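Local coordinates for beta-porphyranase A (Bacteroides plebeius, PDB 4AW7), which hydrolyses the sulfated red-algal polysaccharide porphyran at the linkages between beta-D-galactopyranose and alpha-L-galactopyranose-6-sulfate, at residues G73-A78 with W126-Y131; L397-D402 with I450-T455; S490-T496 with D564-T570. All coordinates share one frame; numbering follows the deposited sequence. Where two conformers were deposited one is given.

Contact 1. Residues G73-A78 with W126-Y131. With L6S (6-O-sulfo-alpha-L-galactopyranose), chain B.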
loop_
_atom_site.group_PDB
_atom_site.type_symbol
_atom_site.label_atom_id
_atom_site.label_comp_id
_atom_site.label_asym_id
_atom_site.label_seq_id
_atom_site.Cartn_x
_atom_site.Cartn_y
_atom_site.Cartn_z
ATOM N N GLY A 73 -17.228 -15.200 0.979
ATOM C CA GLY A 73 -16.373 -16.038 1.751
ATOM C C GLY A 73 -17.175 -17.066 2.518
ATOM O O GLY A 73 -18.346 -17.294 2.213
ATOM N N PRO A 74 -16.528 -17.680 3.492
ATOM C CA PRO A 74 -17.218 -18.762 4.228
ATOM C C PRO A 74 -18.483 -18.311 4.920
ATOM O O PRO A 74 -19.403 -19.133 5.113
ATOM C CB PRO A 74 -16.179 -19.209 5.271
ATOM C CG PRO A 74 -14.854 -18.692 4.757
ATOM C CD PRO A 74 -15.154 -17.476 3.965
ATOM N N TYR A 75 -18.523 -17.050 5.349
ATOM C CA TYR A 75 -19.605 -16.575 6.219
ATOM C C TYR A 75 -20.805 -16.135 5.401
ATOM O O TYR A 75 -21.960 -16.434 5.767
ATOM C CB TYR A 75 -19.072 -15.530 7.233
ATOM C CG TYR A 75 -17.940 -16.118 7.987
ATOM C CD1 TYR A 75 -18.173 -17.099 8.963
ATOM C CD2 TYR A 75 -16.626 -15.818 7.687
ATOM C CE1 TYR A 75 -17.138 -17.744 9.580
ATOM C CE2 TYR A 75 -15.582 -16.453 8.316
ATOM C CZ TYR A 75 -15.837 -17.454 9.254
ATOM O OH TYR A 75 -14.735 -18.087 9.863
ATOM N N SER A 76 -20.559 -15.526 4.242
ATOM C CA SER A 76 -21.631 -15.213 3.304
ATOM C C SER A 76 -22.160 -16.550 2.703
ATOM O O SER A 76 -23.380 -16.766 2.628
ATOM C CB SER A 76 -21.187 -14.125 2.275
ATOM O OG SER A 76 -19.869 -14.320 1.830
ATOM N N TYR A 77 -21.268 -17.486 2.377
ATOM C CA TYR A 77 -21.715 -18.798 1.880
ATOM C C TYR A 77 -22.583 -19.521 2.923
ATOM O O TYR A 77 -23.657 -20.034 2.620
ATOM C CB TYR A 77 -20.491 -19.641 1.545
ATOM C CG TYR A 77 -20.812 -21.074 1.137
ATOM C CD1 TYR A 77 -20.977 -22.059 2.108
ATOM C CD2 TYR A 77 -20.931 -21.453 -0.207
ATOM C CE1 TYR A 77 -21.279 -23.367 1.772
ATOM C CE2 TYR A 77 -21.237 -22.773 -0.557
ATOM C CZ TYR A 77 -21.403 -23.723 0.445
ATOM O OH TYR A 77 -21.686 -25.044 0.142
ATOM N N ALA A 78 -22.119 -19.554 4.172
ATOM C CA ALA A 78 -22.834 -20.277 5.232
ATOM C C ALA A 78 -24.172 -19.643 5.524
ATOM O O ALA A 78 -25.172 -20.363 5.667
ATOM C CB ALA A 78 -22.017 -20.407 6.513
ATOM N N TRP A 126 -14.989 -23.512 10.714
ATOM C CA TRP A 126 -15.766 -23.475 9.506
ATOM C C TRP A 126 -14.936 -22.895 8.364
ATOM O O TRP A 126 -15.050 -23.374 7.242
ATOM C CB TRP A 126 -17.081 -22.701 9.688
ATOM C CG TRP A 126 -17.751 -22.443 8.422
ATOM C CD1 TRP A 126 -17.911 -21.238 7.817
ATOM C CD2 TRP A 126 -18.262 -23.428 7.500
ATOM N NE1 TRP A 126 -18.518 -21.390 6.611
ATOM C CE2 TRP A 126 -18.763 -22.726 6.387
ATOM C CE3 TRP A 126 -18.378 -24.830 7.531
ATOM C CZ2 TRP A 126 -19.334 -23.383 5.283
ATOM C CZ3 TRP A 126 -18.959 -25.473 6.443
ATOM C CH2 TRP A 126 -19.418 -24.754 5.338
ATOM N N SER A 127 -14.160 -21.829 8.581
ATOM C CA SER A 127 -13.364 -21.311 7.473
ATOM C C SER A 127 -12.484 -22.408 6.914
ATOM O O SER A 127 -12.354 -22.537 5.698
ATOM C CB SER A 127 -12.539 -20.084 7.872
ATOM O OG SER A 127 -11.492 -20.350 8.800
ATOM N N ALA A 128 -11.848 -23.176 7.796
ATOM C CA ALA A 128 -10.971 -24.268 7.354
ATOM C C ALA A 128 -11.730 -25.390 6.682
ATOM O O ALA A 128 -11.272 -25.927 5.687
ATOM C CB ALA A 128 -10.099 -24.760 8.470
ATOM N N GLU A 129 -12.922 -25.716 7.176
ATOM C CA GLU A 129 -13.709 -26.747 6.539
ATOM C C GLU A 129 -14.200 -26.311 5.132
ATOM O O GLU A 129 -14.146 -27.091 4.173
ATOM C CB GLU A 129 -14.841 -27.106 7.506
ATOM C CG GLU A 129 -15.865 -28.106 7.018
ATOM C CD GLU A 129 -15.375 -29.547 6.925
ATOM O OE1 GLU A 129 -14.226 -29.836 7.299
ATOM O OE2 GLU A 129 -16.197 -30.384 6.499
ATOM N N TYR A 130 -14.660 -25.073 5.014
ATOM C CA TYR A 130 -15.142 -24.531 3.769
ATOM C C TYR A 130 -14.006 -24.543 2.733
ATOM O O TYR A 130 -14.168 -25.090 1.639
ATOM C CB TYR A 130 -15.616 -23.074 3.986
ATOM C CG TYR A 130 -16.035 -22.379 2.716
ATOM C CD1 TYR A 130 -17.234 -22.687 2.095
ATOM C CD2 TYR A 130 -15.226 -21.397 2.124
ATOM C CE1 TYR A 130 -17.620 -22.039 0.937
ATOM C CE2 TYR A 130 -15.622 -20.759 0.985
ATOM C CZ TYR A 130 -16.808 -21.081 0.389
ATOM O OH TYR A 130 -17.226 -20.468 -0.766
ATOM N N TYR A 131 -12.848 -23.974 3.067
ATOM C CA TYR A 131 -11.775 -23.879 2.089
ATOM C C TYR A 131 -11.094 -25.219 1.801
ATOM O O TYR A 131 -10.711 -25.480 0.661
ATOM C CB TYR A 131 -10.786 -22.786 2.495
ATOM C CG TYR A 131 -11.309 -21.365 2.288
ATOM C CD1 TYR A 131 -11.781 -20.952 1.058
ATOM C CD2 TYR A 131 -11.308 -20.439 3.329
ATOM C CE1 TYR A 131 -12.232 -19.671 0.857
ATOM C CE2 TYR A 131 -11.747 -19.138 3.131
ATOM C CZ TYR A 131 -12.221 -18.760 1.914
ATOM O OH TYR A 131 -12.666 -17.456 1.709
HETATM O O1S L6S B . -23.356 -20.983 -2.659
HETATM O O2S L6S B . -23.491 -19.154 -1.040
HETATM O O3S L6S B . -21.644 -19.218 -2.683
HETATM C C1 L6S B . -26.475 -15.746 -3.715
HETATM C C2 L6S B . -27.945 -15.986 -4.139
HETATM C C3 L6S B . -28.025 -17.037 -5.246
HETATM C C4 L6S B . -27.319 -18.328 -4.772
HETATM C C5 L6S B . -25.856 -18.009 -4.373
HETATM C C6 L6S B . -25.156 -19.218 -3.805
HETATM O O2 L6S B . -28.545 -14.778 -4.632
HETATM O O3 L6S B . -29.385 -17.334 -5.554
HETATM O O4 L6S B . -28.048 -18.885 -3.646
HETATM O O5 L6S B . -25.773 -16.936 -3.347
HETATM O O6 L6S B . -23.825 -18.841 -3.469
HETATM S S1 L6S B . -23.082 -19.535 -2.428
#
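Tyr77 and Tyr130 both hold CG anti to the backbone N (chi1 175° in each), which swings the two phenol rings together where their helices cross. CE1 of Tyr130 lies over one face of the Tyr77 ring, 3.3 Å from its CG, with the two planes inclined at 52°. Trp126 also has CG opposite its N, and its indole reaches in among Pro74, Tyr75, Tyr77 and Ala78. Its NE1 donates to Pro74 O at 2.8 Å. The bond is nearly straight, but the donor stands above the carbonyl plane. Ala78 N, in the helical bond, reaches the same oxygen from the opposite face. The indole edge points at the face of Tyr75 in an offset edge-to-face pair. The Pro74 side chain is a knob in a hole formed by Trp126, Ser127, Tyr130 and Tyr131. Pro74 CA makes a CH-pi contact over the Tyr130 face, and Pro74 CG lies 3.5 Å from Tyr131 CE2. The edge of Tyr77 meets the sugar sulfate, with CD2 3.4 Å from L6S O3S. Lys81 and Trp72 NE1 hydrogen-bond to this sugar. The chemistry implies a divided role for Tyr77: one ring face packs on Tyr130, while edge carbons touch sulfate oxygens.

Contact 2. Residues L397-D402 with I450-T455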
loop_
_atom_site.group_PDB
_atom_site.type_symbol
_atom_site.label_atom_id
_atom_site.label_comp_id
_atom_site.label_asym_id
_atom_site.label_seq_id
_atom_site.Cartn_x
_atom_site.Cartn_y
_atom_site.Cartn_z
ATOM N N LEU A 397 8.321 9.137 -12.769
ATOM C CA LEU A 397 8.382 10.272 -11.825
ATOM C C LEU A 397 6.981 10.678 -11.428
ATOM O O LEU A 397 6.082 10.748 -12.261
ATOM C CB LEU A 397 9.105 11.487 -12.449
ATOM C CG LEU A 397 10.510 11.227 -12.966
ATOM C CD1 LEU A 397 10.486 10.844 -14.432
ATOM C CD2 LEU A 397 11.441 12.410 -12.612
ATOM N N ASP A 398 6.837 11.050 -10.172
ATOM C CA ASP A 398 5.567 11.543 -9.621
ATOM C C ASP A 398 5.826 12.770 -8.761
ATOM O O ASP A 398 6.805 12.784 -8.029
ATOM C CB ASP A 398 4.922 10.447 -8.753
ATOM C CG ASP A 398 3.574 10.837 -8.215
ATOM O OD1 ASP A 398 2.672 11.093 -9.014
ATOM O OD2 ASP A 398 3.432 10.854 -6.970
ATOM N N ASN A 399 4.991 13.769 -8.846
ATOM C CA ASN A 399 5.163 14.995 -8.046
ATOM C C ASN A 399 4.119 15.058 -6.926
ATOM O O ASN A 399 2.934 15.276 -7.201
ATOM C CB ASN A 399 5.069 16.226 -8.959
ATOM C CG ASN A 399 5.309 17.538 -8.219
ATOM O OD1 ASN A 399 5.585 17.542 -7.039
ATOM N ND2 ASN A 399 5.249 18.640 -8.952
ATOM N N LEU A 400 4.569 14.899 -5.689
ATOM C CA LEU A 400 3.732 15.005 -4.500
ATOM C C LEU A 400 3.514 16.442 -4.021
ATOM O O LEU A 400 2.729 16.654 -3.084
ATOM C CB LEU A 400 4.324 14.210 -3.342
ATOM C CG LEU A 400 4.356 12.683 -3.448
ATOM C CD1 LEU A 400 5.342 12.139 -2.422
ATOM C CD2 LEU A 400 2.992 12.080 -3.275
ATOM N N ASP A 401 4.251 17.396 -4.581
ATOM C CA ASP A 401 4.193 18.799 -4.128
ATOM C C ASP A 401 3.009 19.499 -4.734
ATOM O O ASP A 401 2.368 19.019 -5.661
ATOM C CB ASP A 401 5.480 19.523 -4.541
ATOM C CG ASP A 401 5.740 20.811 -3.795
ATOM O OD1 ASP A 401 5.260 21.032 -2.677
ATOM O OD2 ASP A 401 6.470 21.628 -4.373
ATOM N N ASP A 402 2.760 20.715 -4.229
ATOM C CA ASP A 402 1.667 21.532 -4.730
ATOM C C ASP A 402 2.113 22.609 -5.716
ATOM O O ASP A 402 1.250 23.387 -6.175
ATOM C CB ASP A 402 0.839 22.088 -3.566
ATOM C CG ASP A 402 0.167 20.998 -2.795
ATOM O OD1 ASP A 402 -0.459 20.126 -3.425
ATOM O OD2 ASP A 402 0.320 21.003 -1.566
ATOM N N ILE A 450 7.406 18.795 -14.078
ATOM C CA ILE A 450 6.309 17.926 -13.655
ATOM C C ILE A 450 5.385 18.701 -12.740
ATOM O O ILE A 450 5.832 19.281 -11.742
ATOM C CB ILE A 450 6.848 16.620 -13.049
ATOM C CG1 ILE A 450 5.720 15.643 -12.751
ATOM C CG2 ILE A 450 7.761 16.844 -11.873
ATOM C CD1 ILE A 450 6.247 14.248 -12.361
ATOM N N VAL A 451 4.109 18.746 -13.089
ATOM C CA VAL A 451 3.153 19.503 -12.324
ATOM C C VAL A 451 2.486 18.652 -11.222
ATOM O O VAL A 451 2.542 17.414 -11.249
ATOM C CB VAL A 451 2.097 20.187 -13.216
ATOM C CG1 VAL A 451 2.789 21.104 -14.255
ATOM C CG2 VAL A 451 1.153 19.252 -13.856
ATOM N N PRO A 452 1.862 19.285 -10.237
ATOM C CA PRO A 452 1.152 18.493 -9.200
ATOM C C PRO A 452 0.128 17.563 -9.833
ATOM O O PRO A 452 -0.559 17.968 -10.758
ATOM C CB PRO A 452 0.497 19.543 -8.318
ATOM C CG PRO A 452 1.394 20.716 -8.472
ATOM C CD PRO A 452 1.867 20.714 -9.889
ATOM N N ASN A 453 0.040 16.322 -9.336
ATOM C CA ASN A 453 -0.891 15.318 -9.852
ATOM C C ASN A 453 -0.633 14.873 -11.278
ATOM O O ASN A 453 -1.512 14.332 -11.952
ATOM C CB ASN A 453 -2.335 15.759 -9.627
ATOM C CG ASN A 453 -2.647 16.009 -8.175
ATOM O OD1 ASN A 453 -2.225 15.267 -7.293
ATOM N ND2 ASN A 453 -3.293 17.123 -7.897
ATOM N N GLN A 454 0.611 15.064 -11.717
ATOM C CA GLN A 454 1.096 14.515 -12.953
ATOM C C GLN A 454 2.119 13.431 -12.622
ATOM O O GLN A 454 2.967 13.601 -11.749
ATOM C CB GLN A 454 1.741 15.596 -13.838
ATOM C CG GLN A 454 2.313 15.071 -15.125
ATOM C CD GLN A 454 3.021 16.155 -15.952
ATOM O OE1 GLN A 454 3.506 17.127 -15.420
ATOM N NE2 GLN A 454 3.173 15.910 -17.253
ATOM N N THR A 455 2.000 12.313 -13.327
ATOM C CA THR A 455 2.955 11.222 -13.297
ATOM C C THR A 455 3.449 10.987 -14.722
ATOM O O THR A 455 2.635 10.949 -15.661
ATOM C CB THR A 455 2.320 9.961 -12.710
ATOM O OG1 THR A 455 1.692 10.307 -11.469
ATOM C CG2 THR A 455 3.302 8.835 -12.543
HETATM O O HOH W 1 0.806 16.582 -6.177
#
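Thr455 OG1 donates to Asp398 OD1 at 2.8 Å, meeting the carboxylate on its anti side and somewhat out of its plane. The other oxygen, OD2, accepts from His299 and Gln383, so both ends of this buried carboxylate are held. Asp398 and Thr455 form an antiparallel, non-hydrogen-bonded pair. Beside it, Thr455 CA makes a CA-H...O contact to Leu397 O at 3.3 Å. CD1 of Ile450 packs against the same oxygen and Leu397 CB. Strand 392-399 ends at Asn399, while the type II turn Val451-Gln454 joins strand 447-450 to strand 454-462 in the beta-sandwich domain. Val451 N donates to Gln454 OE1 in the carbonyl plane, and Gln454 NE2 bonds to Ser425 OG. Asn399 closes its strand with an Asx turn: its OD1 accepts from Asp401 N at 2.8 Å. With CG anti to the backbone N (chi1 -177°), its amide extends toward Ile450. ND2 donates to Ile450 O at 2.9 Å, from above the carbonyl plane, and also bonds to Asn403 O. An alanine here would lose both amide ends and would probably leave Asp401 N and Ile450 O without these partners and the turn freer to move. A water bridges Asn399 O, Asp401 O and Asn453 N. Pro452 CB packs 3.3 Å from Asp401 O, and Pro452 CG lies against the Asp402 backbone.

Contact 3. Residues S490-T496 with D564-T570; sequences SLSFPFT and DNNVDIT
Asn566 reaches diagonally across the strand pair to Ser492. Its ND2 donates to Ser492 OG at 3.1 Å, with the oxygen in the amide plane and the bond nearly straight. The same ND2 donates to Asp568 OD2 at 2.9 Å, on the syn side of the carboxylate. Ser492 OG stands anti to the backbone N (chi1 168°), which turns it along the strand toward that amide. Asn566 OD1 rests 3.4 Å from Pro494 CA. The other carboxylate oxygen, Asp568 OD1, accepts from a water that also binds Ser490 OG. Ser492, Asn566 and Asp568 share one face with Pro494. The other face carries Leu491, Phe493, Phe495, Val567, Ile569 and Asn565, whose side chain bonds to Lys561 and Asn526. Both phenylalanines set CG beside the backbone N (chi1 -67° and -64°), which inclines each ring toward the residue two places beyond its own pairing partner. Phe495 CE1 thus meets Val567 CG2 at 3.7 Å, while Phe493 CE1 comes more loosely to Ile569 CG1 at 4.4 Å. Paired backbone bonds at Leu491-Ile569, Phe493-Val567 and Phe495-Asn565 fix this antiparallel register. In the C-terminal domain this largely apolar face packs on strands 577-589 and 503-514 of the five-stranded sheet, Phe493 and Val567 both touching Met581. Strand 491-498 is an outer strand of its four-stranded sheet, and strand 522-525 flanks 563-570 on its other side.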
loop_
_atom_site.group_PDB
_atom_site.type_symbol
_atom_site.label_atom_id
_atom_site.label_comp_id
_atom_site.label_asym_id
_atom_site.label_seq_id
_atom_site.Cartn_x
_atom_site.Cartn_y
_atom_site.Cartn_z
ATOM N N SER A 490 17.026 13.678 25.281
ATOM C CA SER A 490 17.450 12.803 24.201
ATOM C C SER A 490 16.758 11.443 24.268
ATOM O O SER A 490 16.524 10.871 25.335
ATOM C CB SER A 490 18.976 12.634 24.262
ATOM O OG SER A 490 19.474 12.115 23.038
ATOM N N LEU A 491 16.389 10.949 23.068
ATOM C CA LEU A 491 15.848 9.624 22.883
ATOM C C LEU A 491 16.844 8.779 22.100
ATOM O O LEU A 491 17.331 9.216 21.044
ATOM C CB LEU A 491 14.520 9.698 22.119
ATOM C CG LEU A 491 13.359 10.323 22.897
ATOM C CD1 LEU A 491 12.125 10.441 22.020
ATOM C CD2 LEU A 491 12.971 9.444 24.097
ATOM N N SER A 492 17.092 7.588 22.607
ATOM C CA SER A 492 18.086 6.691 22.035
ATOM C C SER A 492 17.426 5.507 21.333
ATOM O O SER A 492 16.589 4.813 21.916
ATOM C CB SER A 492 18.970 6.184 23.163
ATOM O OG SER A 492 19.784 5.103 22.761
ATOM N N PHE A 493 17.821 5.273 20.084
ATOM C CA PHE A 493 17.301 4.162 19.280
ATOM C C PHE A 493 18.432 3.257 18.842
ATOM O O PHE A 493 19.226 3.666 17.956
ATOM C CB PHE A 493 16.505 4.701 18.073
ATOM C CG PHE A 493 15.242 5.415 18.488
ATOM C CD1 PHE A 493 15.273 6.761 18.793
ATOM C CD2 PHE A 493 14.048 4.727 18.614
ATOM C CE1 PHE A 493 14.126 7.436 19.209
ATOM C CE2 PHE A 493 12.915 5.372 19.022
ATOM C CZ PHE A 493 12.947 6.729 19.325
ATOM N N PRO A 494 18.487 2.045 19.411
ATOM C CA PRO A 494 19.550 1.117 19.021
ATOM C C PRO A 494 19.140 0.273 17.836
ATOM O O PRO A 494 17.950 -0.059 17.671
ATOM C CB PRO A 494 19.721 0.240 20.271
ATOM C CG PRO A 494 18.396 0.262 20.928
ATOM C CD PRO A 494 17.752 1.564 20.605
ATOM N N PHE A 495 20.134 -0.072 17.025
ATOM C CA PHE A 495 19.964 -0.954 15.857
ATOM C C PHE A 495 21.054 -2.012 15.891
ATOM O O PHE A 495 22.147 -1.742 16.416
ATOM C CB PHE A 495 20.075 -0.153 14.565
ATOM C CG PHE A 495 19.008 0.869 14.406
ATOM C CD1 PHE A 495 19.138 2.112 14.988
ATOM C CD2 PHE A 495 17.855 0.575 13.695
ATOM C CE1 PHE A 495 18.160 3.053 14.875
ATOM C CE2 PHE A 495 16.851 1.551 13.582
ATOM C CZ PHE A 495 17.008 2.767 14.164
ATOM N N THR A 496 20.783 -3.194 15.357
ATOM C CA THR A 496 21.728 -4.296 15.334
ATOM C C THR A 496 21.809 -4.931 13.949
ATOM O O THR A 496 20.880 -4.827 13.148
ATOM C CB THR A 496 21.340 -5.363 16.383
ATOM O OG1 THR A 496 20.066 -5.940 16.065
ATOM C CG2 THR A 496 21.305 -4.771 17.808
ATOM N N ASP A 564 26.262 -3.088 15.501
ATOM C CA ASP A 564 25.474 -2.150 16.329
ATOM C C ASP A 564 25.627 -0.709 15.900
ATOM O O ASP A 564 26.716 -0.252 15.591
ATOM C CB ASP A 564 25.944 -2.229 17.774
ATOM C CG ASP A 564 25.572 -3.547 18.449
ATOM O OD1 ASP A 564 24.904 -4.464 17.936
ATOM O OD2 ASP A 564 25.984 -3.671 19.642
ATOM N N ASN A 565 24.505 0.005 15.842
ATOM C CA ASN A 565 24.490 1.411 15.563
ATOM C C ASN A 565 23.462 2.050 16.474
ATOM O O ASN A 565 22.555 1.357 16.943
ATOM C CB ASN A 565 24.140 1.686 14.106
ATOM C CG ASN A 565 25.248 1.272 13.144
ATOM O OD1 ASN A 565 26.049 2.107 12.742
ATOM N ND2 ASN A 565 25.277 -0.012 12.768
ATOM N N ASN A 566 23.646 3.339 16.746
ATOM C CA ASN A 566 22.707 4.073 17.573
ATOM C C ASN A 566 22.338 5.389 16.927
ATOM O O ASN A 566 23.168 6.065 16.292
ATOM C CB ASN A 566 23.296 4.339 18.957
ATOM C CG ASN A 566 22.223 4.294 20.034
ATOM O OD1 ASN A 566 21.788 3.208 20.435
ATOM N ND2 ASN A 566 21.779 5.442 20.468
ATOM N N VAL A 567 21.059 5.746 17.063
ATOM C CA VAL A 567 20.566 7.028 16.640
ATOM C C VAL A 567 20.012 7.733 17.876
ATOM O O VAL A 567 19.237 7.139 18.600
ATOM C CB VAL A 567 19.502 6.885 15.560
ATOM C CG1 VAL A 567 19.029 8.264 15.202
ATOM C CG2 VAL A 567 20.073 6.159 14.349
ATOM N N ASP A 568 20.431 8.971 18.108
ATOM C CA ASP A 568 19.963 9.763 19.251
ATOM C C ASP A 568 19.320 10.995 18.701
ATOM O O ASP A 568 19.894 11.659 17.843
ATOM C CB ASP A 568 21.129 10.049 20.195
ATOM C CG ASP A 568 21.653 8.774 20.776
ATOM O OD1 ASP A 568 21.083 8.262 21.743
ATOM O OD2 ASP A 568 22.609 8.186 20.211
ATOM N N ILE A 569 18.118 11.339 19.195
ATOM C CA ILE A 569 17.449 12.532 18.690
ATOM C C ILE A 569 16.909 13.365 19.872
ATOM O O ILE A 569 16.474 12.802 20.868
ATOM C CB ILE A 569 16.365 12.238 17.617
ATOM C CG1 ILE A 569 15.161 11.563 18.218
ATOM C CG2 ILE A 569 16.924 11.393 16.492
ATOM C CD1 ILE A 569 14.028 11.383 17.173
ATOM N N THR A 570 16.957 14.676 19.709
ATOM C CA THR A 570 16.496 15.579 20.766
ATOM C C THR A 570 15.650 16.686 20.155
ATOM O O THR A 570 16.088 17.415 19.280
ATOM C CB THR A 570 17.674 16.147 21.611
ATOM O OG1 THR A 570 18.515 15.072 22.039
ATOM C CG2 THR A 570 17.096 16.883 22.847
HETATM O O HOH W 2 20.033 9.583 23.829
#

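In the fold
From the N terminus, contact 1 comes first. It brings helix 120-132 back against helix 74-82 within the catalytic part, built round a curled sheet of parallel strands, and lies beside the bound glycan. Contact 2 closes a later, separate loop of 47 residues in the beta-sandwich domain. It ties the end of strand 392-399 to the turn between strands 447-450 and 454-462. Contact 3 closes the last loop, pairing strand 491-498 with strand 563-570 in the C-terminal domain. The three follow in series; none nests in or crosses another. They do not touch: the centre of contact 1 is about 44 Å from that of contact 2 and about 47 Å from that of contact 3.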